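Local coordinates for citrate lyase, subunit 1 (Methanosaeta concilii, PDB 6HXI), which probably cleaves citrate with ATP and coenzyme A to give acetyl-CoA and oxaloacetate, as part of an eight-chain ATP citrate lyase assembly, at residues 7-12 against 105-110; 56-61 against 83-88. One frame throughout, in Å; residues are numbered along the deposited sequence.

Interaction 1: residues 7-12 against 105-110; sequences REYDAK and YFLIEP
Within the ATP-grasp region, the first turn of helix 8-18 (residues 8-12) lies over one face of the antiparallel sheet that holds strand 106-110, the short axes 9.4 Å apart at 43°. A salt-bridge network of Glu8, Lys12 and Glu109 joins the two. Lys12, fully extended beyond CG, brings NZ within 2.8 Å of Glu109 OE1, whose syn lone pair accepts the bond. The same NZ also donates to Glu8 OE2, 2.8 Å away, which accepts with its anti lone pair; Leu213 O is a further acceptor. The two carboxylates stand 74° apart, and their nearest oxygens, Glu8 OE2 and Glu109 OE2, are 4.2 Å from each other, a repulsion that the ammonium and Lys59 probably offset. An alanine at Lys12 would probably leave these two buried acids close together with less compensation and weaken the tie between helix and strand. Leu107, with CG anti to the backbone N, forks between the two residues opening the helix: CD2 rests against the Glu8 side chain, while CD1 touches the ring edge of Tyr9 at CD1, 3.7 Å away. At the N-cap, Arg7 is extended from CG to NE and lays its guanidinium flat on Tyr105, a cation-pi stack with planes 18° apart. Its NH2 bonds to Asp61 O, while NH1 sits over the centre of the Tyr105 ring, 3.4 Å from CD2.

Interaction 2: residues 56-61 against 83-88; sequences LVVKPD and KEYLNE
Strand 56-60 and helix 79-89 pack as an alpha/beta layer in the ATP-grasp region, with short axes 9.4 Å apart and only 13° from parallel. Apolar contacts come first. Val58 points at the helix and sets both its methyls against one side of the Tyr85 ring: CG1 is 3.5 Å from Tyr85 CD1, and CG2 lies 3.6 Å from the same carbon. The valine reaches this position with CG1 between the backbone N and the carbonyl carbon (chi1 53°), while CG2 is anti to N. Tyr85 has CG anti to its own N (chi1 169°), and the valine and tyrosine side chains run alongside each other with opposite senses. Val58 CG2 is shared, since it also meets Leu86 CD2 at 3.7 Å, the end of the leucine coming closer to the strand than its first bond suggests.

Contacts of the ring with backbone and polar atoms form the second group. Val58 O lies over one face of Tyr85, 3.8 Å from CZ, and the phenol reaches on along the strand until its OH stands 3.3 Å from Pro60 CD, ring and proline crossing at about a right angle. That hydroxyl makes a weak hydrogen bond to Leu72 O, beyond both segments. Strand and helix are therefore held to each other here by close fit of buried apolar surface, with the one polar tip of Tyr85 satisfied elsewhere.

From the N terminus, the chain passes through 7-12 at the start of helix 8-18, then strand 56-60; at helix 79-89 interaction 2 closes a loop back to that strand, 21 residues between its segments, nested inside the 92-residue loop that interaction 1 closes at strand 106-110. Strands 106-110 and 56-60 are antiparallel neighbours, joined by Leu107 N to Lys59 O at 2.8 Å. Leu107 and Glu109 point to helix 8-18, whereas Phe106 and Ile108, with Val58 of the neighbouring strand, meet helix 79-89, so the two helices cover opposite faces of one sheet. Asp61 OD1, 2.8 Å from Glu8 N, links the far end of 56-61 to the helix of interaction 1. Phe106 packs on Tyr85.

Interaction 1: residues 7-12 against 105-110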
ATOM      1  N   ARG C   7     -33.979  57.364  -9.046  1.00 54.26           N
ATOM      2  CA  ARG C   7     -34.271  58.670  -8.471  1.00 55.74           C
ATOM      3  C   ARG C   7     -33.297  59.693  -9.005  1.00 59.60           C
ATOM      4  O   ARG C   7     -32.126  59.377  -9.257  1.00 57.94           O
ATOM      5  CB  ARG C   7     -34.200  58.656  -6.933  1.00 55.87           C
ATOM      6  CG  ARG C   7     -35.251  57.779  -6.297  1.00 62.24           C
ATOM      7  CD  ARG C   7     -35.516  58.121  -4.848  1.00 60.41           C
ATOM      8  NE  ARG C   7     -36.037  56.953  -4.134  1.00 69.09           N
ATOM      9  CZ  ARG C   7     -37.297  56.527  -4.198  1.00 85.28           C
ATOM     10  NH1 ARG C   7     -37.669  55.434  -3.543  1.00 60.27           N
ATOM     11  NH2 ARG C   7     -38.188  57.174  -4.941  1.00 80.37           N
ATOM     12  N   GLU C   8     -33.805  60.921  -9.189  1.00 58.38           N
ATOM     13  CA  GLU C   8     -33.056  62.107  -9.612  1.00 57.84           C
ATOM     14  C   GLU C   8     -31.847  62.253  -8.666  1.00 61.41           C
ATOM     15  O   GLU C   8     -30.750  62.547  -9.130  1.00 59.75           O
ATOM     16  CB  GLU C   8     -33.969  63.339  -9.522  1.00 61.14           C
ATOM     17  CG  GLU C   8     -33.483  64.560 -10.281  1.00 74.78           C
ATOM     18  CD  GLU C   8     -34.424  65.755 -10.232  1.00103.38           C
ATOM     19  OE1 GLU C   8     -35.663  65.556 -10.229  1.00 96.83           O
ATOM     20  OE2 GLU C   8     -33.916  66.899 -10.222  1.00 98.69           O
ATOM     21  N   TYR C   9     -32.053  61.983  -7.352  1.00 59.45           N
ATOM     22  CA  TYR C   9     -31.039  61.998  -6.295  1.00 60.32           C
ATOM     23  C   TYR C   9     -29.854  61.100  -6.675  1.00 64.20           C
ATOM     24  O   TYR C   9     -28.711  61.561  -6.658  1.00 65.07           O
ATOM     25  CB  TYR C   9     -31.664  61.564  -4.948  1.00 63.41           C
ATOM     26  CG  TYR C   9     -30.660  61.348  -3.837  1.00 66.34           C
ATOM     27  CD1 TYR C   9     -29.995  62.422  -3.252  1.00 71.25           C
ATOM     28  CD2 TYR C   9     -30.372  60.069  -3.369  1.00 65.97           C
ATOM     29  CE1 TYR C   9     -29.069  62.231  -2.227  1.00 74.44           C
ATOM     30  CE2 TYR C   9     -29.420  59.862  -2.372  1.00 68.13           C
ATOM     31  CZ  TYR C   9     -28.780  60.949  -1.792  1.00 78.10           C
ATOM     32  OH  TYR C   9     -27.854  60.779  -0.787  1.00 77.85           O
ATOM     33  N   ASP C  10     -30.147  59.854  -7.085  1.00 58.40           N
ATOM     34  CA  ASP C  10     -29.185  58.838  -7.485  1.00 56.36           C
ATOM     35  C   ASP C  10     -28.466  59.177  -8.800  1.00 59.14           C
ATOM     36  O   ASP C  10     -27.240  59.028  -8.882  1.00 57.98           O
ATOM     37  CB  ASP C  10     -29.882  57.471  -7.559  1.00 57.67           C
ATOM     38  CG  ASP C  10     -30.467  56.981  -6.237  1.00 72.81           C
ATOM     39  OD1 ASP C  10     -29.811  57.171  -5.183  1.00 74.09           O
ATOM     40  OD2 ASP C  10     -31.550  56.345  -6.264  1.00 82.98           O
ATOM     41  N   ALA C  11     -29.221  59.666  -9.813  1.00 54.08           N
ATOM     42  CA  ALA C  11     -28.692  60.041 -11.129  1.00 51.45           C
ATOM     43  C   ALA C  11     -27.708  61.235 -11.031  1.00 56.17           C
ATOM     44  O   ALA C  11     -26.615  61.190 -11.605  1.00 53.42           O
ATOM     45  CB  ALA C  11     -29.841  60.360 -12.073  1.00 51.55           C
ATOM     46  N   LYS C  12     -28.090  62.271 -10.258  1.00 55.60           N
ATOM     47  CA  LYS C  12     -27.290  63.473 -10.010  1.00 56.20           C
ATOM     48  C   LYS C  12     -26.056  63.143  -9.174  1.00 60.94           C
ATOM     49  O   LYS C  12     -24.999  63.725  -9.412  1.00 62.21           O
ATOM     50  CB  LYS C  12     -28.128  64.567  -9.335  1.00 60.93           C
ATOM     51  CG  LYS C  12     -29.055  65.279 -10.304  1.00 72.01           C
ATOM     52  CD  LYS C  12     -29.946  66.274  -9.616  1.00 80.86           C
ATOM     53  CE  LYS C  12     -30.539  67.201 -10.642  1.00 92.04           C
ATOM     54  NZ  LYS C  12     -31.453  68.189 -10.032  1.00 98.08           N
ATOM     55  N   TYR C 105     -41.015  60.323  -1.169  1.00 80.21           N
ATOM     56  CA  TYR C 105     -39.608  60.665  -1.409  1.00 77.63           C
ATOM     57  C   TYR C 105     -39.448  62.038  -2.033  1.00 78.41           C
ATOM     58  O   TYR C 105     -40.125  62.353  -3.012  1.00 77.65           O
ATOM     59  CB  TYR C 105     -38.889  59.569  -2.208  1.00 77.48           C
ATOM     60  CG  TYR C 105     -38.806  58.260  -1.450  1.00 79.78           C
ATOM     61  CD1 TYR C 105     -37.752  58.002  -0.579  1.00 81.71           C
ATOM     62  CD2 TYR C 105     -39.787  57.280  -1.597  1.00 81.42           C
ATOM     63  CE1 TYR C 105     -37.685  56.810   0.145  1.00 83.58           C
ATOM     64  CE2 TYR C 105     -39.735  56.088  -0.875  1.00 83.25           C
ATOM     65  CZ  TYR C 105     -38.678  55.853  -0.011  1.00 91.01           C
ATOM     66  OH  TYR C 105     -38.608  54.663   0.679  1.00 91.20           O
ATOM     67  N   PHE C 106     -38.574  62.865  -1.432  1.00 73.77           N
ATOM     68  CA  PHE C 106     -38.325  64.251  -1.851  1.00 73.47           C
ATOM     69  C   PHE C 106     -36.844  64.573  -1.946  1.00 74.15           C
ATOM     70  O   PHE C 106     -36.068  64.223  -1.049  1.00 73.52           O
ATOM     71  CB  PHE C 106     -38.997  65.254  -0.882  1.00 76.49           C
ATOM     72  CG  PHE C 106     -40.494  65.107  -0.755  1.00 79.40           C
ATOM     73  CD1 PHE C 106     -41.048  64.234   0.176  1.00 84.23           C
ATOM     74  CD2 PHE C 106     -41.351  65.839  -1.565  1.00 82.16           C
ATOM     75  CE1 PHE C 106     -42.432  64.072   0.271  1.00 86.39           C
ATOM     76  CE2 PHE C 106     -42.735  65.681  -1.469  1.00 86.63           C
ATOM     77  CZ  PHE C 106     -43.265  64.803  -0.547  1.00 85.80           C
ATOM     78  N   LEU C 107     -36.459  65.273  -3.015  1.00 68.29           N
ATOM     79  CA  LEU C 107     -35.071  65.668  -3.201  1.00 67.64           C
ATOM     80  C   LEU C 107     -34.857  67.128  -2.778  1.00 72.28           C
ATOM     81  O   LEU C 107     -35.636  68.007  -3.161  1.00 71.83           O
ATOM     82  CB  LEU C 107     -34.627  65.435  -4.664  1.00 67.22           C
ATOM     83  CG  LEU C 107     -33.264  66.017  -5.107  1.00 72.29           C
ATOM     84  CD1 LEU C 107     -32.079  65.245  -4.506  1.00 72.26           C
ATOM     85  CD2 LEU C 107     -33.163  66.079  -6.608  1.00 75.39           C
ATOM     86  N   ILE C 108     -33.799  67.367  -1.981  1.00 69.56           N
ATOM     87  CA  ILE C 108     -33.381  68.712  -1.567  1.00 70.15           C
ATOM     88  C   ILE C 108     -32.017  69.017  -2.192  1.00 72.87           C
ATOM     89  O   ILE C 108     -31.072  68.226  -2.088  1.00 70.75           O
ATOM     90  CB  ILE C 108     -33.447  69.036  -0.042  1.00 73.92           C
ATOM     91  CG1 ILE C 108     -34.713  68.440   0.613  1.00 74.52           C
ATOM     92  CG2 ILE C 108     -33.379  70.570   0.186  1.00 76.21           C
ATOM     93  CD1 ILE C 108     -34.650  68.334   2.112  1.00 83.56           C
ATOM     94  N   GLU C 109     -31.945  70.150  -2.881  1.00 71.22           N
ATOM     95  CA  GLU C 109     -30.724  70.595  -3.539  1.00 72.44           C
ATOM     96  C   GLU C 109     -30.600  72.140  -3.571  1.00 77.49           C
ATOM     97  O   GLU C 109     -31.621  72.820  -3.435  1.00 75.56           O
ATOM     98  CB  GLU C 109     -30.636  69.993  -4.952  1.00 73.32           C
ATOM     99  CG  GLU C 109     -31.669  70.509  -5.941  1.00 82.85           C
ATOM    100  CD  GLU C 109     -31.520  69.985  -7.355  1.00103.74           C
ATOM    101  OE1 GLU C 109     -30.483  69.352  -7.657  1.00 88.86           O
ATOM    102  OE2 GLU C 109     -32.438  70.227  -8.172  1.00102.85           O
ATOM    103  N   PRO C 110     -29.383  72.708  -3.783  1.00 76.79           N
ATOM    104  CA  PRO C 110     -29.269  74.177  -3.858  1.00 78.28           C
ATOM    105  C   PRO C 110     -29.971  74.786  -5.075  1.00 83.93           C
ATOM    106  O   PRO C 110     -30.016  74.167  -6.140  1.00 84.02           O
ATOM    107  CB  PRO C 110     -27.756  74.417  -3.918  1.00 81.33           C
ATOM    108  CG  PRO C 110     -27.181  73.162  -4.445  1.00 85.28           C
ATOM    109  CD  PRO C 110     -28.064  72.056  -3.958  1.00 78.75           C
TER

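Interaction 2: residues 56-61 against 83-88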
ATOM      1  N   LEU C  56     -32.533  76.780  -1.241  1.00 76.47           N
ATOM      2  CA  LEU C  56     -32.919  75.444  -1.672  1.00 74.27           C
ATOM      3  C   LEU C  56     -34.030  75.338  -2.721  1.00 77.82           C
ATOM      4  O   LEU C  56     -34.687  76.322  -3.077  1.00 76.66           O
ATOM      5  CB  LEU C  56     -33.328  74.617  -0.426  1.00 73.25           C
ATOM      6  CG  LEU C  56     -32.398  74.648   0.789  1.00 78.28           C
ATOM      7  CD1 LEU C  56     -33.044  73.996   1.951  1.00 78.65           C
ATOM      8  CD2 LEU C  56     -31.061  73.965   0.509  1.00 80.48           C
ATOM      9  N   VAL C  57     -34.177  74.096  -3.233  1.00 74.59           N
ATOM     10  CA  VAL C  57     -35.198  73.561  -4.136  1.00 74.62           C
ATOM     11  C   VAL C  57     -35.592  72.194  -3.534  1.00 78.63           C
ATOM     12  O   VAL C  57     -34.722  71.366  -3.249  1.00 76.14           O
ATOM     13  CB  VAL C  57     -34.734  73.419  -5.620  1.00 78.70           C
ATOM     14  CG1 VAL C  57     -35.815  72.789  -6.491  1.00 77.99           C
ATOM     15  CG2 VAL C  57     -34.321  74.757  -6.205  1.00 80.14           C
ATOM     16  N   VAL C  58     -36.885  71.979  -3.320  1.00 77.59           N
ATOM     17  CA  VAL C  58     -37.371  70.706  -2.803  1.00 77.84           C
ATOM     18  C   VAL C  58     -38.553  70.255  -3.683  1.00 84.28           C
ATOM     19  O   VAL C  58     -39.477  71.029  -3.945  1.00 85.90           O
ATOM     20  CB  VAL C  58     -37.611  70.672  -1.258  1.00 82.20           C
ATOM     21  CG1 VAL C  58     -38.506  71.804  -0.774  1.00 83.04           C
ATOM     22  CG2 VAL C  58     -38.109  69.312  -0.776  1.00 81.59           C
ATOM     23  N   LYS C  59     -38.441  69.035  -4.228  1.00 80.27           N
ATOM     24  CA  LYS C  59     -39.399  68.445  -5.162  1.00 80.19           C
ATOM     25  C   LYS C  59     -39.547  66.922  -4.955  1.00 84.58           C
ATOM     26  O   LYS C  59     -38.573  66.278  -4.546  1.00 83.32           O
ATOM     27  CB  LYS C  59     -38.988  68.762  -6.620  1.00 82.50           C
ATOM     28  CG  LYS C  59     -37.546  68.388  -6.986  1.00 83.12           C
ATOM     29  CD  LYS C  59     -37.111  69.016  -8.296  1.00 87.48           C
ATOM     30  CE  LYS C  59     -35.614  69.107  -8.393  1.00 91.81           C
ATOM     31  NZ  LYS C  59     -35.160  69.415  -9.779  1.00100.11           N
ATOM     32  N   PRO C  60     -40.733  66.314  -5.250  1.00 82.43           N
ATOM     33  CA  PRO C  60     -40.863  64.855  -5.082  1.00 82.45           C
ATOM     34  C   PRO C  60     -40.038  64.051  -6.100  1.00 85.01           C
ATOM     35  O   PRO C  60     -40.031  64.376  -7.291  1.00 84.90           O
ATOM     36  CB  PRO C  60     -42.370  64.604  -5.213  1.00 85.50           C
ATOM     37  CG  PRO C  60     -42.879  65.739  -6.010  1.00 90.40           C
ATOM     38  CD  PRO C  60     -41.989  66.915  -5.758  1.00 85.26           C
ATOM     39  N   ASP C  61     -39.322  63.020  -5.609  1.00 79.69           N
ATOM     40  CA  ASP C  61     -38.458  62.149  -6.399  1.00 77.99           C
ATOM     41  C   ASP C  61     -39.036  60.728  -6.452  1.00 83.33           C
ATOM     42  O   ASP C  61     -38.438  59.786  -5.930  1.00 83.31           O
ATOM     43  CB  ASP C  61     -37.021  62.173  -5.834  1.00 78.57           C
ATOM     44  CG  ASP C  61     -35.932  61.773  -6.819  1.00 86.93           C
ATOM     45  OD1 ASP C  61     -36.270  61.422  -7.979  1.00 88.62           O
ATOM     46  OD2 ASP C  61     -34.745  61.812  -6.435  1.00 88.10           O
ATOM     47  N   LYS C  83     -38.380  72.472   5.403  1.00 94.30           N
ATOM     48  CA  LYS C  83     -38.986  71.571   6.398  1.00 94.11           C
ATOM     49  C   LYS C  83     -40.506  71.736   6.454  1.00 97.95           C
ATOM     50  O   LYS C  83     -41.201  70.766   6.734  1.00 97.49           O
ATOM     51  CB  LYS C  83     -38.398  71.787   7.794  1.00 97.08           C
ATOM     52  CG  LYS C  83     -36.939  71.373   7.973  1.00105.13           C
ATOM     53  CD  LYS C  83     -36.450  71.632   9.411  1.00116.89           C
ATOM     54  CE  LYS C  83     -36.179  73.095   9.764  1.00125.71           C
ATOM     55  NZ  LYS C  83     -36.613  73.476  11.153  1.00126.42           N
ATOM     56  N   GLU C  84     -41.013  72.958   6.180  1.00 95.30           N
ATOM     57  CA  GLU C  84     -42.448  73.257   6.127  1.00 96.24           C
ATOM     58  C   GLU C  84     -43.084  72.508   4.951  1.00 98.76           C
ATOM     59  O   GLU C  84     -44.118  71.870   5.134  1.00 98.61           O
ATOM     60  CB  GLU C  84     -42.699  74.772   6.005  1.00 98.67           C
ATOM     61  CG  GLU C  84     -42.563  75.527   7.319  1.00112.29           C
ATOM     62  CD  GLU C  84     -42.652  77.042   7.247  1.00136.19           C
ATOM     63  OE1 GLU C  84     -42.807  77.591   6.130  1.00128.89           O
ATOM     64  OE2 GLU C  84     -42.556  77.683   8.318  1.00132.79           O
ATOM     65  N   TYR C  85     -42.442  72.551   3.760  1.00 94.34           N
ATOM     66  CA  TYR C  85     -42.897  71.848   2.552  1.00 93.43           C
ATOM     67  C   TYR C  85     -42.877  70.327   2.780  1.00 96.04           C
ATOM     68  O   TYR C  85     -43.801  69.641   2.349  1.00 95.62           O
ATOM     69  CB  TYR C  85     -42.044  72.248   1.329  1.00 93.59           C
ATOM     70  CG  TYR C  85     -42.265  71.394   0.098  1.00 95.35           C
ATOM     71  CD1 TYR C  85     -41.540  70.219  -0.100  1.00 96.49           C
ATOM     72  CD2 TYR C  85     -43.187  71.763  -0.876  1.00 96.94           C
ATOM     73  CE1 TYR C  85     -41.733  69.426  -1.232  1.00 96.52           C
ATOM     74  CE2 TYR C  85     -43.393  70.974  -2.014  1.00 97.48           C
ATOM     75  CZ  TYR C  85     -42.661  69.805  -2.186  1.00102.60           C
ATOM     76  OH  TYR C  85     -42.846  68.998  -3.285  1.00100.86           O
ATOM     77  N   LEU C  86     -41.830  69.817   3.459  1.00 91.99           N
ATOM     78  CA  LEU C  86     -41.674  68.394   3.760  1.00 91.87           C
ATOM     79  C   LEU C  86     -42.692  67.918   4.814  1.00 98.26           C
ATOM     80  O   LEU C  86     -43.254  66.837   4.647  1.00 97.89           O
ATOM     81  CB  LEU C  86     -40.243  68.067   4.233  1.00 91.24           C
ATOM     82  CG  LEU C  86     -39.066  68.405   3.309  1.00 94.65           C
ATOM     83  CD1 LEU C  86     -37.825  68.677   4.125  1.00 95.10           C
ATOM     84  CD2 LEU C  86     -38.794  67.296   2.299  1.00 95.27           C
ATOM     85  N   ASN C  87     -42.926  68.718   5.891  1.00 96.25           N
ATOM     86  CA  ASN C  87     -43.877  68.383   6.964  1.00 98.19           C
ATOM     87  C   ASN C  87     -45.342  68.421   6.504  1.00103.82           C
ATOM     88  O   ASN C  87     -46.191  67.778   7.123  1.00104.86           O
ATOM     89  CB  ASN C  87     -43.673  69.265   8.208  1.00 99.83           C
ATOM     90  CG  ASN C  87     -42.708  68.698   9.230  1.00125.82           C
ATOM     91  OD1 ASN C  87     -41.482  68.788   9.092  1.00118.01           O
ATOM     92  ND2 ASN C  87     -43.246  68.141  10.310  1.00121.30           N
ATOM     93  N   GLU C  88     -45.627  69.153   5.411  1.00100.76           N
ATOM     94  CA  GLU C  88     -46.968  69.281   4.845  1.00102.45           C
ATOM     95  C   GLU C  88     -47.259  68.210   3.791  1.00106.62           C
ATOM     96  O   GLU C  88     -48.251  67.490   3.925  1.00107.52           O
ATOM     97  CB  GLU C  88     -47.167  70.680   4.228  1.00104.34           C
ATOM     98  CG  GLU C  88     -47.376  71.809   5.227  1.00119.64           C
ATOM     99  CD  GLU C  88     -47.235  73.218   4.677  1.00149.52           C
ATOM    100  OE1 GLU C  88     -46.536  73.403   3.652  1.00139.11           O
ATOM    101  OE2 GLU C  88     -47.797  74.150   5.300  1.00150.49           O
TER